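Local coordinates for terminal oxygenase component of carbazole 1,9a-dioxygenase (Nocardioides aromaticivorans, PDB 3GCF), which probably dihydroxylates carbazole with molecular oxygen at a mononuclear iron, using electrons that a ferredoxin delivers through a Rieske [2Fe-2S] cluster, at residues T187-F191 with F206-F210. Numbering follows the deposited sequence.
With FE2 (Fe (II) ion), chain P.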
loop_
_atom_site.group_PDB
_atom_site.type_symbol
_atom_site.label_atom_id
_atom_site.label_comp_id
_atom_site.label_asym_id
_atom_site.label_seq_id
_atom_site.Cartn_x
_atom_site.Cartn_y
_atom_site.Cartn_z
ATOM N N THR A 187 -4.085 8.620 -33.103
ATOM C CA THR A 187 -3.398 9.428 -34.107
ATOM C C THR A 187 -3.044 10.880 -33.769
ATOM O O THR A 187 -2.358 11.544 -34.551
ATOM C CB THR A 187 -4.171 9.411 -35.452
ATOM O OG1 THR A 187 -5.394 10.139 -35.315
ATOM C CG2 THR A 187 -4.494 7.977 -35.858
ATOM N N THR A 188 -3.495 11.382 -32.623
ATOM C CA THR A 188 -3.152 12.750 -32.250
ATOM C C THR A 188 -2.346 12.845 -30.948
ATOM O O THR A 188 -1.882 13.923 -30.583
ATOM C CB THR A 188 -4.410 13.656 -32.148
ATOM O OG1 THR A 188 -5.299 13.156 -31.141
ATOM C CG2 THR A 188 -5.132 13.701 -33.485
ATOM N N HIS A 189 -2.157 11.724 -30.257
ATOM C CA HIS A 189 -1.385 11.749 -29.019
ATOM C C HIS A 189 0.101 11.990 -29.320
ATOM O O HIS A 189 0.875 12.329 -28.421
ATOM C CB HIS A 189 -1.522 10.421 -28.256
ATOM C CG HIS A 189 -0.463 9.416 -28.596
ATOM N ND1 HIS A 189 -0.481 8.674 -29.759
ATOM C CD2 HIS A 189 0.675 9.067 -27.947
ATOM C CE1 HIS A 189 0.598 7.912 -29.810
ATOM N NE2 HIS A 189 1.316 8.132 -28.722
ATOM N N ILE A 190 0.497 11.817 -30.581
ATOM C CA ILE A 190 1.899 11.974 -30.957
ATOM C C ILE A 190 2.451 13.362 -30.681
ATOM O O ILE A 190 3.661 13.599 -30.775
ATOM C CB ILE A 190 2.140 11.591 -32.436
ATOM C CG1 ILE A 190 1.368 12.521 -33.370
ATOM C CG2 ILE A 190 1.743 10.124 -32.650
ATOM C CD1 ILE A 190 1.534 12.163 -34.846
ATOM N N PHE A 191 1.550 14.272 -30.334
ATOM C CA PHE A 191 1.916 15.634 -29.976
ATOM C C PHE A 191 2.958 15.544 -28.851
ATOM O O PHE A 191 3.985 16.221 -28.887
ATOM C CB PHE A 191 0.662 16.372 -29.481
ATOM C CG PHE A 191 0.937 17.702 -28.830
ATOM C CD1 PHE A 191 1.434 18.771 -29.570
ATOM C CD2 PHE A 191 0.672 17.891 -27.474
ATOM C CE1 PHE A 191 1.661 20.014 -28.970
ATOM C CE2 PHE A 191 0.896 19.135 -26.859
ATOM C CZ PHE A 191 1.391 20.196 -27.611
ATOM N N PHE A 206 8.076 14.515 -38.606
ATOM C CA PHE A 206 7.059 14.010 -37.694
ATOM C C PHE A 206 6.035 15.059 -37.305
ATOM O O PHE A 206 6.367 16.063 -36.677
ATOM C CB PHE A 206 7.747 13.454 -36.445
ATOM C CG PHE A 206 6.931 12.442 -35.704
ATOM C CD1 PHE A 206 6.623 11.217 -36.289
ATOM C CD2 PHE A 206 6.475 12.705 -34.418
ATOM C CE1 PHE A 206 5.872 10.269 -35.602
ATOM C CE2 PHE A 206 5.721 11.761 -33.723
ATOM C CZ PHE A 206 5.422 10.544 -34.315
ATOM N N PRO A 207 4.763 14.826 -37.658
ATOM C CA PRO A 207 3.697 15.776 -37.338
ATOM C C PRO A 207 3.239 15.718 -35.884
ATOM O O PRO A 207 3.579 14.787 -35.155
ATOM C CB PRO A 207 2.597 15.382 -38.314
ATOM C CG PRO A 207 2.723 13.890 -38.343
ATOM C CD PRO A 207 4.234 13.674 -38.414
ATOM N N TYR A 208 2.475 16.727 -35.470
ATOM C CA TYR A 208 1.949 16.787 -34.114
ATOM C C TYR A 208 0.696 15.923 -34.008
ATOM O O TYR A 208 0.229 15.613 -32.912
ATOM C CB TYR A 208 1.608 18.230 -33.730
ATOM C CG TYR A 208 2.810 19.141 -33.652
ATOM C CD1 TYR A 208 4.000 18.704 -33.070
ATOM C CD2 TYR A 208 2.757 20.445 -34.140
ATOM C CE1 TYR A 208 5.108 19.538 -32.975
ATOM C CE2 TYR A 208 3.867 21.292 -34.051
ATOM C CZ TYR A 208 5.040 20.827 -33.467
ATOM O OH TYR A 208 6.151 21.633 -33.394
ATOM N N GLY A 209 0.155 15.542 -35.162
ATOM C CA GLY A 209 -1.033 14.711 -35.186
ATOM C C GLY A 209 -1.536 14.426 -36.591
ATOM O O GLY A 209 -1.126 15.079 -37.551
ATOM N N PHE A 210 -2.412 13.432 -36.707
ATOM C CA PHE A 210 -3.017 13.058 -37.984
ATOM C C PHE A 210 -4.524 13.192 -37.800
ATOM O O PHE A 210 -5.095 12.595 -36.890
ATOM C CB PHE A 210 -2.700 11.605 -38.343
ATOM C CG PHE A 210 -1.259 11.354 -38.675
ATOM C CD1 PHE A 210 -0.771 11.613 -39.954
ATOM C CD2 PHE A 210 -0.394 10.834 -37.718
ATOM C CE1 PHE A 210 0.560 11.356 -40.276
ATOM C CE2 PHE A 210 0.937 10.574 -38.028
ATOM C CZ PHE A 210 1.416 10.835 -39.313
HETATM FE FE FE2 P . 3.114 7.070 -28.344
HETATM O O HOH W 1 4.895 15.065 -32.583
HETATM O O HOH W 2 3.694 6.311 -30.188
HETATM O O HOH W 3 1.882 5.470 -28.375
#
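Ile-190, Tyr-208 and Phe-210 bury the most surface where the 187-191 loop meets residues 206-210, which lead into strand 209-212. The CA-to-CB bond of Ile-190 points toward 206-210, and its slender side chain lies between two aromatic rings, CD1 3.6 Å from CE2 of Phe-210 and CB 3.8 Å from CE2 of Phe-206. CD1 of Ile-190 also touches Gly-209 CA (3.6 Å). Glycine lets the backbones come close, Thr-188 CA to Gly-209 CA 4.1 Å, since a CB would crowd Thr-188 CA. The Phe-210 backbone pairs with Thr-187: Phe-210 N donates to Thr-187 O (2.9 Å), and Thr-187 OG1 donates to Phe-210 O (2.9 Å), so the threonine hydroxyl stands in for a backbone donor. Between Thr-187 and Ile-190 in sequence, His-189 turns its CA-to-CB bond away from 206-210, and its NE2 binds the iron at 2.1 Å. With His-193 and Asp-337 it forms the facial triad of two histidines and one carboxylate of Rieske oxygenases; the pairing ties this iron-bearing loop to the three-stranded sheet containing 209-212. Tyr-208's large side chain fills space beside Phe-191 (Tyr-208 CB to Phe-191 CD1 4.2 Å) and against Leu-251 of strand 248-252. Water 1 donates to Ile-190 O (2.6 Å) and Pro-207 O (2.9 Å), bridging two buried carbonyls.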